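Isomerase/lactonizing enzyme (Agrobacterium tumefaciens, PDB 1RVK) is of unknown function but belongs to the enolase superfamily, whose magnesium-dependent members typically abstract a proton from the carbon next to a substrate carboxylate. Local coordinates at residues 3-9 / 36-42; 23-27 / 138-143; 48-52 / 367-373; 147-153 / 170-174. The contacts are given in a common frame with arbitrary orientation. Residues are numbered along the deposited sequence.

Contact 1 (3-9 / 36-42)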
loop_
_atom_site.group_PDB
_atom_site.type_symbol
_atom_site.label_atom_id
_atom_site.label_comp_id
_atom_site.label_asym_id
_atom_site.label_seq_id
_atom_site.Cartn_x
_atom_site.Cartn_y
_atom_site.Cartn_z
ATOM N N ILE A 3 -27.382 -3.076 8.372
ATOM C CA ILE A 3 -26.415 -4.162 8.523
ATOM C C ILE A 3 -26.945 -5.213 9.496
ATOM O O ILE A 3 -27.344 -4.888 10.620
ATOM C CB ILE A 3 -25.069 -3.625 9.058
ATOM C CG1 ILE A 3 -24.462 -2.659 8.036
ATOM C CG2 ILE A 3 -24.116 -4.784 9.356
ATOM C CD1 ILE A 3 -23.204 -1.952 8.517
ATOM N N THR A 4 -26.945 -6.473 9.069
ATOM C CA THR A 4 -27.435 -7.553 9.914
ATOM C C THR A 4 -26.349 -8.527 10.350
ATOM O O THR A 4 -26.497 -9.202 11.368
ATOM C CB THR A 4 -28.550 -8.360 9.208
ATOM O OG1 THR A 4 -28.062 -8.865 7.958
ATOM C CG2 THR A 4 -29.765 -7.481 8.959
ATOM N N ASP A 5 -25.258 -8.600 9.591
ATOM C CA ASP A 5 -24.176 -9.525 9.926
ATOM C C ASP A 5 -22.782 -9.014 9.576
ATOM O O ASP A 5 -22.601 -8.283 8.602
ATOM C CB ASP A 5 -24.375 -10.854 9.190
ATOM C CG ASP A 5 -25.714 -11.495 9.483
ATOM O OD1 ASP A 5 -25.855 -12.113 10.559
ATOM O OD2 ASP A 5 -26.624 -11.378 8.634
ATOM N N VAL A 6 -21.808 -9.414 10.387
ATOM C CA VAL A 6 -20.399 -9.089 10.171
ATOM C C VAL A 6 -19.716 -10.437 10.379
ATOM O O VAL A 6 -19.733 -10.984 11.481
ATOM C CB VAL A 6 -19.857 -8.081 11.201
ATOM C CG1 VAL A 6 -18.374 -7.829 10.942
ATOM C CG2 VAL A 6 -20.628 -6.776 11.104
ATOM N N GLU A 7 -19.130 -10.981 9.319
ATOM C CA GLU A 7 -18.495 -12.290 9.411
ATOM C C GLU A 7 -17.064 -12.320 8.895
ATOM O O GLU A 7 -16.700 -11.579 7.986
ATOM C CB GLU A 7 -19.327 -13.310 8.634
ATOM C CG GLU A 7 -20.827 -13.158 8.851
ATOM C CD GLU A 7 -21.649 -14.034 7.922
ATOM O OE1 GLU A 7 -21.280 -14.155 6.732
ATOM O OE2 GLU A 7 -22.673 -14.588 8.379
ATOM N N VAL A 8 -16.263 -13.198 9.486
ATOM C CA VAL A 8 -14.874 -13.362 9.088
ATOM C C VAL A 8 -14.651 -14.811 8.687
ATOM O O VAL A 8 -15.011 -15.730 9.421
ATOM C CB VAL A 8 -13.905 -13.014 10.240
ATOM C CG1 VAL A 8 -12.466 -13.318 9.821
ATOM C CG2 VAL A 8 -14.047 -11.541 10.607
ATOM N N ARG A 9 -14.067 -15.004 7.511
ATOM C CA ARG A 9 -13.772 -16.337 7.007
ATOM C C ARG A 9 -12.277 -16.422 6.761
ATOM O O ARG A 9 -11.727 -15.675 5.949
ATOM C CB ARG A 9 -14.533 -16.600 5.702
ATOM C CG ARG A 9 -16.044 -16.667 5.869
ATOM C CD ARG A 9 -16.743 -16.858 4.533
ATOM N NE ARG A 9 -18.165 -17.149 4.702
ATOM C CZ ARG A 9 -19.055 -16.300 5.207
ATOM N NH1 ARG A 9 -18.680 -15.089 5.597
ATOM N NH2 ARG A 9 -20.326 -16.666 5.329
ATOM N N ALA A 36 -7.606 -13.738 5.764
ATOM C CA ALA A 36 -8.962 -13.559 6.261
ATOM C C ALA A 36 -9.791 -12.660 5.353
ATOM O O ALA A 36 -9.277 -11.716 4.752
ATOM C CB ALA A 36 -8.928 -12.981 7.673
HETATM N N MSE A 37 -11.076 -12.976 5.241
HETATM C CA MSE A 37 -11.982 -12.171 4.439
HETATM C C MSE A 37 -13.101 -11.704 5.354
HETATM O O MSE A 37 -13.745 -12.518 6.025
HETATM C CB MSE A 37 -12.571 -12.968 3.268
HETATM C CG MSE A 37 -13.578 -12.159 2.436
HETATM SE SE MSE A 37 -14.326 -13.068 0.874
HETATM C CE MSE A 37 -15.419 -14.375 1.801
ATOM N N LEU A 38 -13.302 -10.392 5.398
ATOM C CA LEU A 38 -14.352 -9.799 6.211
ATOM C C LEU A 38 -15.553 -9.543 5.306
ATOM O O LEU A 38 -15.406 -8.983 4.217
ATOM C CB LEU A 38 -13.867 -8.476 6.813
ATOM C CG LEU A 38 -14.782 -7.671 7.752
ATOM C CD1 LEU A 38 -15.974 -7.127 7.000
ATOM C CD2 LEU A 38 -15.226 -8.543 8.910
ATOM N N THR A 39 -16.734 -9.966 5.749
ATOM C CA THR A 39 -17.959 -9.756 4.979
ATOM C C THR A 39 -19.000 -9.014 5.816
ATOM O O THR A 39 -19.247 -9.362 6.970
ATOM C CB THR A 39 -18.591 -11.097 4.514
ATOM O OG1 THR A 39 -17.742 -11.729 3.544
ATOM C CG2 THR A 39 -19.959 -10.852 3.892
ATOM N N VAL A 40 -19.592 -7.979 5.229
ATOM C CA VAL A 40 -20.638 -7.206 5.889
ATOM C C VAL A 40 -21.913 -7.445 5.078
ATOM O O VAL A 40 -21.918 -7.264 3.859
ATOM C CB VAL A 40 -20.310 -5.697 5.895
ATOM C CG1 VAL A 40 -21.435 -4.919 6.576
ATOM C CG2 VAL A 40 -18.988 -5.457 6.616
ATOM N N ARG A 41 -22.986 -7.858 5.749
ATOM C CA ARG A 41 -24.245 -8.136 5.064
ATOM C C ARG A 41 -25.399 -7.299 5.602
ATOM O O ARG A 41 -25.462 -7.003 6.795
ATOM C CB ARG A 41 -24.596 -9.627 5.191
ATOM C CG ARG A 41 -25.872 -10.033 4.462
ATOM C CD ARG A 41 -26.218 -11.507 4.687
ATOM N NE ARG A 41 -25.115 -12.391 4.320
ATOM C CZ ARG A 41 -24.302 -12.978 5.192
ATOM N NH1 ARG A 41 -24.465 -12.784 6.494
ATOM N NH2 ARG A 41 -23.315 -13.751 4.762
ATOM N N THR A 42 -26.314 -6.924 4.711
ATOM C CA THR A 42 -27.476 -6.126 5.090
ATOM C C THR A 42 -28.764 -6.958 5.056
ATOM O O THR A 42 -28.758 -8.110 4.621
ATOM C CB THR A 42 -27.636 -4.910 4.158
ATOM O OG1 THR A 42 -27.632 -5.346 2.794
ATOM C CG2 THR A 42 -26.491 -3.926 4.368
HETATM O O HOH W 1 -16.242 -13.438 5.035
#
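A classic beta bulge interrupts the antiparallel pairing near the start of strand 3-15: the amides of Thr-4 and Asp-5 both donate to Arg-41 O, at 2.8 Å and 3.2 Å from their N atoms. Beyond it the ladder is regular, with hydrogen-bonded pairs at Asp-5/Arg-41, Glu-7/Thr-39 and Arg-9/Met-37. The face carrying these residues holds a salt-bridge network. Arg-41 NH2 lies 2.9 Å from Glu-7 OE1 and Arg-41 NH1 makes a weaker 3.3 Å bond to Asp-5 OD2, while Arg-9 NH1 reaches Glu-7 OE1 at 3.0 Å; Arg-41 also pairs with Glu-47. On the other face Val-6, Val-8, Leu-38 and Val-40 are apolar, Val-8 CG2 meeting Leu-38 CD2 at 3.6 Å, and helices 59-70 and 98-116 cover them, as in the N-terminal domain of this superfamily. Hydrocarbon thus faces the helices, and on the reverse the network lies beside Thr-39 and buried Met-37, with Glu-7 between Arg-9 and Arg-41, whose like charges it offsets (Arg-9 NH2 to Arg-41 NH2, 4.2 Å).

Contact 2 (23-27 / 138-143); sequences GHAHP and MCGDEL
Strand 25-27 passes alongside an irregular loop, 138-143, that leaves the C-terminal end of strand 130-137. The closest CA pairs are Ala-25/Met-138 at 6.5 Å and His-24/Cys-139 at 6.7 Å, too far for direct backbone pairing. Residues 24-27 are extended, while 138-140 run in a polyproline II conformation, phi near -60° and psi 155-160°. Packing contacts come from selenomethionine Met-138 (chi1 m, chi2 and chi3 t), whose SE lies 3.8 Å from both His-26 CA and Pro-27 CD, and whose CE is 4.0 Å from Ala-25 CB. Further along, Pro-27 CG touches Leu-143 CD2 at 3.7 Å. Sulfur meets an aromatic ring where Cys-139 SG stands 4.5 Å from the centroid of the His-24 ring, at an oblique angle, both residues with chi1 m. In enolase-superfamily terms, a segment of the N-terminal domain here closes over a loop at the C-terminal end of a barrel strand, the end where the active site lies; the Cys-139 side chain is about 8 Å from the magnesium ion. Polar links are few. His-26, chi1 m, donates from NE2 to Gly-140 O at 3.2 Å, and a water bridges Ala-25 O (2.7 Å) and Cys-139 N (2.8 Å). Within the loop Asp-141 (chi1 p) forms an Asx turn, OD1 accepting from Leu-143 N at 3.0 Å, while its OD2 is hydrogen-bonded to His-334.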
loop_
_atom_site.group_PDB
_atom_site.type_symbol
_atom_site.label_atom_id
_atom_site.label_comp_id
_atom_site.label_asym_id
_atom_site.label_seq_id
_atom_site.Cartn_x
_atom_site.Cartn_y
_atom_site.Cartn_z
ATOM N N GLY A 23 9.394 -8.050 9.178
ATOM C CA GLY A 23 8.208 -7.805 8.372
ATOM C C GLY A 23 8.431 -7.487 6.904
ATOM O O GLY A 23 7.492 -7.093 6.213
ATOM N N HIS A 24 9.656 -7.652 6.412
ATOM C CA HIS A 24 9.943 -7.365 5.006
ATOM C C HIS A 24 9.673 -8.597 4.146
ATOM O O HIS A 24 10.027 -9.715 4.524
ATOM C CB HIS A 24 11.400 -6.916 4.844
ATOM C CG HIS A 24 11.789 -5.800 5.764
ATOM N ND1 HIS A 24 11.081 -4.621 5.841
ATOM C CD2 HIS A 24 12.795 -5.695 6.664
ATOM C CE1 HIS A 24 11.632 -3.838 6.752
ATOM N NE2 HIS A 24 12.675 -4.465 7.266
ATOM N N ALA A 25 9.047 -8.386 2.989
ATOM C CA ALA A 25 8.702 -9.484 2.086
ATOM C C ALA A 25 9.877 -10.006 1.270
ATOM O O ALA A 25 10.747 -9.244 0.848
ATOM C CB ALA A 25 7.579 -9.049 1.148
ATOM N N HIS A 26 9.884 -11.318 1.050
ATOM C CA HIS A 26 10.924 -11.985 0.274
ATOM C C HIS A 26 10.329 -13.216 -0.378
ATOM O O HIS A 26 9.350 -13.777 0.115
ATOM C CB HIS A 26 12.076 -12.453 1.165
ATOM C CG HIS A 26 12.820 -11.344 1.838
ATOM N ND1 HIS A 26 12.722 -11.095 3.189
ATOM C CD2 HIS A 26 13.666 -10.409 1.344
ATOM C CE1 HIS A 26 13.475 -10.055 3.499
ATOM N NE2 HIS A 26 14.058 -9.620 2.397
ATOM N N PRO A 27 10.906 -13.653 -1.503
ATOM C CA PRO A 27 10.376 -14.846 -2.158
ATOM C C PRO A 27 10.999 -16.064 -1.483
ATOM O O PRO A 27 12.171 -16.044 -1.101
ATOM C CB PRO A 27 10.834 -14.674 -3.602
ATOM C CG PRO A 27 12.168 -14.021 -3.438
ATOM C CD PRO A 27 11.924 -12.993 -2.343
HETATM N N MSE A 138 10.825 -5.561 -4.335
HETATM C CA MSE A 138 10.955 -6.055 -2.961
HETATM C C MSE A 138 12.284 -5.669 -2.324
HETATM O O MSE A 138 13.260 -5.366 -3.019
HETATM C CB MSE A 138 10.862 -7.583 -2.914
HETATM C CG MSE A 138 9.489 -8.171 -3.149
HETATM SE SE MSE A 138 9.476 -10.067 -2.699
HETATM C CE MSE A 138 7.566 -10.327 -2.628
ATOM N N CYS A 139 12.317 -5.701 -0.995
ATOM C CA CYS A 139 13.530 -5.398 -0.246
ATOM C C CYS A 139 14.624 -6.349 -0.712
ATOM O O CYS A 139 14.338 -7.443 -1.197
ATOM C CB CYS A 139 13.302 -5.604 1.254
ATOM S SG CYS A 139 12.159 -4.432 2.008
ATOM N N GLY A 140 15.874 -5.933 -0.556
ATOM C CA GLY A 140 16.981 -6.775 -0.971
ATOM C C GLY A 140 17.098 -8.065 -0.180
ATOM O O GLY A 140 16.571 -8.186 0.928
ATOM N N ASP A 141 17.797 -9.038 -0.751
ATOM C CA ASP A 141 17.988 -10.321 -0.089
ATOM C C ASP A 141 19.410 -10.829 -0.291
ATOM O O ASP A 141 20.309 -10.067 -0.651
ATOM C CB ASP A 141 16.980 -11.353 -0.617
ATOM C CG ASP A 141 16.949 -11.429 -2.136
ATOM O OD1 ASP A 141 18.025 -11.560 -2.756
ATOM O OD2 ASP A 141 15.842 -11.366 -2.714
ATOM N N GLU A 142 19.612 -12.116 -0.037
ATOM C CA GLU A 142 20.921 -12.729 -0.201
ATOM C C GLU A 142 20.783 -13.952 -1.104
ATOM O O GLU A 142 21.561 -14.904 -1.015
ATOM C CB GLU A 142 21.493 -13.106 1.167
ATOM C CG GLU A 142 21.804 -11.886 2.031
ATOM C CD GLU A 142 22.309 -12.245 3.413
ATOM O OE1 GLU A 142 21.489 -12.649 4.267
ATOM O OE2 GLU A 142 23.530 -12.123 3.646
ATOM N N LEU A 143 19.779 -13.897 -1.978
ATOM C CA LEU A 143 19.492 -14.966 -2.930
ATOM C C LEU A 143 20.258 -14.738 -4.226
ATOM O O LEU A 143 20.077 -13.723 -4.896
ATOM C CB LEU A 143 17.992 -15.011 -3.240
ATOM C CG LEU A 143 17.025 -15.608 -2.211
ATOM C CD1 LEU A 143 17.443 -15.243 -0.810
ATOM C CD2 LEU A 143 15.618 -15.108 -2.498
HETATM O O HOH W 2 10.026 -6.691 0.336
#

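Contact 3 (48-52 / 367-373); sequences GHSFT and LGEDIDF
His-49 turns one face of its imidazole to the edge of the Phe-373 ring, an edge-to-face pair with centroids 5.1 Å apart, planes at 64° and His-49 NE2 3.6 Å from Phe-373 CZ. Both side chains adopt chi1 m, and His-49 ND1 is hydrogen-bonded to Thr-39 OG1. Segment 48-52 is extended; 367-373 is a loop with positive phi at Gly-368 and an inverse gamma turn centred on Asp-370, ending where Asp-372 N-caps helix 373-378. Ser-50 CA and Leu-367 CA are 8.5 Å apart. Ile-371 (chi1 m, chi2 t) fills the gap with CD1, 3.8 Å from His-49 CB and 3.9 Å from Phe-51 CE2. Water carries the polar link: Glu-369 OE1 accepts from one water at 2.6 Å that donates to His-49 O (2.9 Å), and from a second at 2.8 Å that accepts from Phe-51 N (3.0 Å). The chain's C-terminal part packs on outer strand 47-52, neighbour of strand 30-42 in the N-terminal sheet, with Ser-50 touching helix 98-116 and Leu-367 helix 313-321.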
loop_
_atom_site.group_PDB
_atom_site.type_symbol
_atom_site.label_atom_id
_atom_site.label_comp_id
_atom_site.label_asym_id
_atom_site.label_seq_id
_atom_site.Cartn_x
_atom_site.Cartn_y
_atom_site.Cartn_z
ATOM N N GLY A 48 -20.660 -7.043 1.198
ATOM C CA GLY A 48 -19.463 -6.292 0.867
ATOM C C GLY A 48 -18.315 -7.072 1.488
ATOM O O GLY A 48 -18.453 -7.580 2.604
ATOM N N HIS A 49 -17.186 -7.165 0.790
ATOM C CA HIS A 49 -16.048 -7.938 1.287
ATOM C C HIS A 49 -14.718 -7.197 1.227
ATOM O O HIS A 49 -14.542 -6.277 0.431
ATOM C CB HIS A 49 -15.891 -9.217 0.459
ATOM C CG HIS A 49 -17.184 -9.874 0.099
ATOM N ND1 HIS A 49 -17.871 -10.693 0.969
ATOM C CD2 HIS A 49 -17.928 -9.815 -1.031
ATOM C CE1 HIS A 49 -18.984 -11.111 0.389
ATOM N NE2 HIS A 49 -19.041 -10.593 -0.824
ATOM N N SER A 50 -13.778 -7.631 2.061
ATOM C CA SER A 50 -12.440 -7.053 2.079
ATOM C C SER A 50 -11.481 -8.040 2.742
ATOM O O SER A 50 -11.856 -8.751 3.673
ATOM C CB SER A 50 -12.438 -5.713 2.818
ATOM O OG SER A 50 -11.312 -4.944 2.429
ATOM N N PHE A 51 -10.242 -8.076 2.258
ATOM C CA PHE A 51 -9.233 -9.002 2.764
ATOM C C PHE A 51 -8.188 -8.376 3.679
ATOM O O PHE A 51 -7.840 -7.206 3.529
ATOM C CB PHE A 51 -8.520 -9.658 1.580
ATOM C CG PHE A 51 -9.428 -10.469 0.707
ATOM C CD1 PHE A 51 -9.731 -11.785 1.034
ATOM C CD2 PHE A 51 -10.019 -9.904 -0.421
ATOM C CE1 PHE A 51 -10.611 -12.531 0.251
ATOM C CE2 PHE A 51 -10.901 -10.642 -1.210
ATOM C CZ PHE A 51 -11.197 -11.957 -0.871
ATOM N N THR A 52 -7.687 -9.172 4.622
ATOM C CA THR A 52 -6.651 -8.719 5.546
ATOM C C THR A 52 -6.080 -9.912 6.304
ATOM O O THR A 52 -6.538 -11.042 6.131
ATOM C CB THR A 52 -7.193 -7.693 6.569
ATOM O OG1 THR A 52 -6.093 -7.053 7.228
ATOM C CG2 THR A 52 -8.073 -8.374 7.607
ATOM N N LEU A 367 -15.240 -2.779 -4.963
ATOM C CA LEU A 367 -13.792 -2.696 -5.126
ATOM C C LEU A 367 -13.369 -3.480 -6.362
ATOM O O LEU A 367 -12.217 -3.413 -6.794
ATOM C CB LEU A 367 -13.081 -3.244 -3.888
ATOM C CG LEU A 367 -13.254 -2.410 -2.616
ATOM C CD1 LEU A 367 -12.712 -3.176 -1.420
ATOM C CD2 LEU A 367 -12.539 -1.075 -2.780
ATOM N N GLY A 368 -14.312 -4.224 -6.932
ATOM C CA GLY A 368 -14.023 -4.979 -8.136
ATOM C C GLY A 368 -13.146 -6.204 -7.979
ATOM O O GLY A 368 -12.583 -6.691 -8.960
ATOM N N GLU A 369 -13.009 -6.710 -6.760
ATOM C CA GLU A 369 -12.197 -7.898 -6.559
ATOM C C GLU A 369 -13.040 -9.098 -7.002
ATOM O O GLU A 369 -14.133 -9.334 -6.485
ATOM C CB GLU A 369 -11.759 -8.004 -5.092
ATOM C CG GLU A 369 -10.937 -6.785 -4.643
ATOM C CD GLU A 369 -10.303 -6.929 -3.267
ATOM O OE1 GLU A 369 -11.019 -7.257 -2.301
ATOM O OE2 GLU A 369 -9.080 -6.697 -3.145
ATOM N N ASP A 370 -12.530 -9.822 -7.993
ATOM C CA ASP A 370 -13.208 -10.990 -8.566
ATOM C C ASP A 370 -12.954 -12.185 -7.649
ATOM O O ASP A 370 -12.113 -13.039 -7.932
ATOM C CB ASP A 370 -12.644 -11.253 -9.967
ATOM C CG ASP A 370 -13.560 -12.107 -10.825
ATOM O OD1 ASP A 370 -13.190 -12.375 -11.989
ATOM O OD2 ASP A 370 -14.642 -12.505 -10.345
ATOM N N ILE A 371 -13.702 -12.235 -6.552
ATOM C CA ILE A 371 -13.537 -13.268 -5.540
ATOM C C ILE A 371 -13.974 -14.683 -5.908
ATOM O O ILE A 371 -15.090 -14.904 -6.376
ATOM C CB ILE A 371 -14.259 -12.847 -4.244
ATOM C CG1 ILE A 371 -13.794 -11.443 -3.844
ATOM C CG2 ILE A 371 -13.962 -13.841 -3.129
ATOM C CD1 ILE A 371 -14.551 -10.843 -2.683
ATOM N N ASP A 372 -13.075 -15.638 -5.689
ATOM C CA ASP A 372 -13.367 -17.041 -5.962
ATOM C C ASP A 372 -13.882 -17.613 -4.645
ATOM O O ASP A 372 -13.118 -18.193 -3.872
ATOM C CB ASP A 372 -12.097 -17.784 -6.388
ATOM C CG ASP A 372 -12.386 -19.174 -6.948
ATOM O OD1 ASP A 372 -13.411 -19.778 -6.564
ATOM O OD2 ASP A 372 -11.578 -19.670 -7.762
ATOM N N PHE A 373 -15.173 -17.433 -4.385
ATOM C CA PHE A 373 -15.771 -17.916 -3.144
ATOM C C PHE A 373 -15.670 -19.429 -2.981
ATOM O O PHE A 373 -15.565 -19.933 -1.860
ATOM C CB PHE A 373 -17.235 -17.480 -3.055
ATOM C CG PHE A 373 -17.416 -15.991 -2.989
ATOM C CD1 PHE A 373 -17.614 -15.247 -4.148
ATOM C CD2 PHE A 373 -17.357 -15.326 -1.768
ATOM C CE1 PHE A 373 -17.750 -13.862 -4.094
ATOM C CE2 PHE A 373 -17.490 -13.940 -1.703
ATOM C CZ PHE A 373 -17.687 -13.207 -2.869
HETATM O O HOH W 3 -13.602 -7.119 -2.160
HETATM O O HOH W 4 -9.888 -6.149 -0.010
#

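Contact 4 (147-153 / 170-174)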
loop_
_atom_site.group_PDB
_atom_site.type_symbol
_atom_site.label_atom_id
_atom_site.label_comp_id
_atom_site.label_asym_id
_atom_site.label_seq_id
_atom_site.Cartn_x
_atom_site.Cartn_y
_atom_site.Cartn_z
ATOM N N LEU A 147 18.029 -10.508 -5.555
ATOM C CA LEU A 147 18.310 -9.102 -5.283
ATOM C C LEU A 147 19.441 -9.072 -4.257
ATOM O O LEU A 147 19.374 -8.379 -3.245
ATOM C CB LEU A 147 17.060 -8.403 -4.732
ATOM C CG LEU A 147 15.894 -8.293 -5.723
ATOM C CD1 LEU A 147 14.669 -7.717 -5.029
ATOM C CD2 LEU A 147 16.301 -7.418 -6.903
ATOM N N ALA A 148 20.493 -9.833 -4.543
ATOM C CA ALA A 148 21.637 -9.936 -3.640
ATOM C C ALA A 148 22.725 -8.904 -3.887
ATOM O O ALA A 148 23.460 -8.542 -2.971
ATOM C CB ALA A 148 22.236 -11.331 -3.733
ATOM N N THR A 149 22.828 -8.429 -5.121
ATOM C CA THR A 149 23.863 -7.467 -5.474
ATOM C C THR A 149 23.319 -6.252 -6.212
ATOM O O THR A 149 22.184 -6.256 -6.688
ATOM C CB THR A 149 24.906 -8.113 -6.396
ATOM O OG1 THR A 149 24.323 -8.314 -7.689
ATOM C CG2 THR A 149 25.347 -9.463 -5.846
ATOM N N PRO A 150 24.131 -5.187 -6.313
ATOM C CA PRO A 150 23.684 -3.987 -7.022
ATOM C C PRO A 150 23.337 -4.359 -8.459
ATOM O O PRO A 150 22.361 -3.869 -9.026
ATOM C CB PRO A 150 24.900 -3.068 -6.935
ATOM C CG PRO A 150 25.456 -3.405 -5.585
ATOM C CD PRO A 150 25.388 -4.929 -5.585
ATOM N N GLU A 151 24.147 -5.238 -9.042
ATOM C CA GLU A 151 23.924 -5.690 -10.409
ATOM C C GLU A 151 22.577 -6.399 -10.572
ATOM O O GLU A 151 21.922 -6.260 -11.603
ATOM C CB GLU A 151 25.064 -6.616 -10.847
ATOM C CG GLU A 151 26.400 -5.898 -11.053
ATOM C CD GLU A 151 27.077 -5.463 -9.754
ATOM O OE1 GLU A 151 27.999 -4.621 -9.829
ATOM O OE2 GLU A 151 26.712 -5.962 -8.667
ATOM N N ASP A 152 22.161 -7.156 -9.559
ATOM C CA ASP A 152 20.880 -7.862 -9.625
ATOM C C ASP A 152 19.718 -6.881 -9.764
ATOM O O ASP A 152 18.724 -7.176 -10.422
ATOM C CB ASP A 152 20.653 -8.719 -8.373
ATOM C CG ASP A 152 21.544 -9.944 -8.327
ATOM O OD1 ASP A 152 21.975 -10.412 -9.400
ATOM O OD2 ASP A 152 21.797 -10.451 -7.214
ATOM N N TYR A 153 19.833 -5.720 -9.130
ATOM C CA TYR A 153 18.770 -4.729 -9.227
ATOM C C TYR A 153 18.747 -4.150 -10.631
ATOM O O TYR A 153 17.680 -3.911 -11.200
ATOM C CB TYR A 153 18.973 -3.602 -8.212
ATOM C CG TYR A 153 18.403 -3.903 -6.846
ATOM C CD1 TYR A 153 19.138 -4.611 -5.899
ATOM C CD2 TYR A 153 17.117 -3.476 -6.503
ATOM C CE1 TYR A 153 18.607 -4.884 -4.631
ATOM C CE2 TYR A 153 16.579 -3.743 -5.247
ATOM C CZ TYR A 153 17.328 -4.445 -4.316
ATOM O OH TYR A 153 16.801 -4.695 -3.069
ATOM N N LEU A 170 13.088 1.199 -5.928
ATOM C CA LEU A 170 13.870 0.167 -5.269
ATOM C C LEU A 170 13.661 0.200 -3.768
ATOM O O LEU A 170 13.581 1.274 -3.175
ATOM C CB LEU A 170 15.370 0.364 -5.506
ATOM C CG LEU A 170 16.024 0.415 -6.884
ATOM C CD1 LEU A 170 17.533 0.420 -6.680
ATOM C CD2 LEU A 170 15.618 -0.785 -7.721
ATOM N N HIS A 171 13.538 -0.979 -3.168
ATOM C CA HIS A 171 13.482 -1.102 -1.715
ATOM C C HIS A 171 14.831 -1.797 -1.570
ATOM O O HIS A 171 15.028 -2.869 -2.144
ATOM C CB HIS A 171 12.368 -2.044 -1.229
ATOM C CG HIS A 171 11.005 -1.424 -1.213
ATOM N ND1 HIS A 171 10.183 -1.399 -2.318
ATOM C CD2 HIS A 171 10.315 -0.812 -0.219
ATOM C CE1 HIS A 171 9.045 -0.800 -2.008
ATOM N NE2 HIS A 171 9.100 -0.434 -0.740
ATOM N N THR A 172 15.770 -1.195 -0.848
ATOM C CA THR A 172 17.083 -1.809 -0.716
ATOM C C THR A 172 17.235 -2.763 0.469
ATOM O O THR A 172 16.242 -3.164 1.075
ATOM C CB THR A 172 18.187 -0.727 -0.721
ATOM O OG1 THR A 172 17.772 0.399 0.065
ATOM C CG2 THR A 172 18.440 -0.258 -2.151
ATOM N N TRP A 173 18.470 -3.136 0.789
ATOM C CA TRP A 173 18.737 -4.097 1.865
ATOM C C TRP A 173 18.482 -3.623 3.290
ATOM O O TRP A 173 18.893 -2.530 3.685
ATOM C CB TRP A 173 20.175 -4.599 1.755
ATOM C CG TRP A 173 20.470 -5.278 0.455
ATOM C CD1 TRP A 173 20.275 -6.598 0.151
ATOM C CD2 TRP A 173 21.012 -4.669 -0.722
ATOM N NE1 TRP A 173 20.666 -6.848 -1.144
ATOM C CE2 TRP A 173 21.120 -5.682 -1.704
ATOM C CE3 TRP A 173 21.416 -3.366 -1.044
ATOM C CZ2 TRP A 173 21.617 -5.432 -2.988
ATOM C CZ3 TRP A 173 21.912 -3.116 -2.324
ATOM C CH2 TRP A 173 22.007 -4.148 -3.279
HETATM N N MSE A 174 17.824 -4.480 4.067
HETATM C CA MSE A 174 17.497 -4.175 5.453
HETATM C C MSE A 174 17.663 -5.412 6.330
HETATM O O MSE A 174 17.509 -6.541 5.862
HETATM C CB MSE A 174 16.045 -3.691 5.543
HETATM C CG MSE A 174 15.717 -2.524 4.623
HETATM SE SE MSE A 174 13.878 -1.955 4.805
HETATM C CE MSE A 174 13.675 -1.086 3.096
#
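Tyr-153 and Trp-173 form the apolar centre, the edge of the tyrosine ring directed at the face of the indole's six-membered ring in a T-shaped pair, with centroids 5.1 Å apart and planes at 74°. Tyr-153 CE1 comes to 3.5 Å from Trp-173 CZ2. This pair belongs to a beta-alpha-beta unit of the barrel domain, strand 130-137, helix 150-163 and strand 167-171, and it packs the first turn of the helix against the end of the second strand and the loop that follows it. Leu-170 CD2 meets the tyrosine at its ring edge, 3.3 Å from Tyr-153 CD2, and Pro-150 CD approaches Trp-173 CH2 at 4.2 Å. Ile-137 of the first strand and Val-193 of helix 183-197 continue the packing around Leu-170. Farther out, the helix begins with a capping box: Thr-149 OG1 accepts from Asp-152 N at 3.1 Å, while Asp-152 OD2 accepts from Thr-149 N, also at 3.1 Å. The aromatic side chains have polar ends as well. Trp-173 NE1 makes a weak hydrogen bond to Leu-147 O at 2.9 Å and another weak one to Asp-141 O. On the strand side, the His-171 side chain lies about 4 Å from the magnesium ion and donates from ND1 to Ile-137 O, while the backbone of the same residue receives the tyrosine hydroxyl: Tyr-153 OH to His-171 O, 2.7 Å.

How the contacts relate
Contacts 2 and 4 are buried and contacts 1 and 3 only partly so. Contacts 1 and 3 share the N-terminal sheet, through neighbouring strands 30-42 and 47-52, and touch directly: Thr-39 OG1 lies 2.8 Å from His-49 ND1. Their chemistry differs: antiparallel backbone pairing, with a bulge, and charge join two strands in the first, while rings and bridging waters join strand to loop in the second. With centres 9 Å apart, contacts 2 and 4 meet at the C-terminal end of the barrel strands near the magnesium ion, Asp-141 OD1 lying 3.0 Å from Leu-147 N. Contacts 2 and 3 join the chain's N-terminal part to its later part, whereas 1 and 4 each stay within one domain.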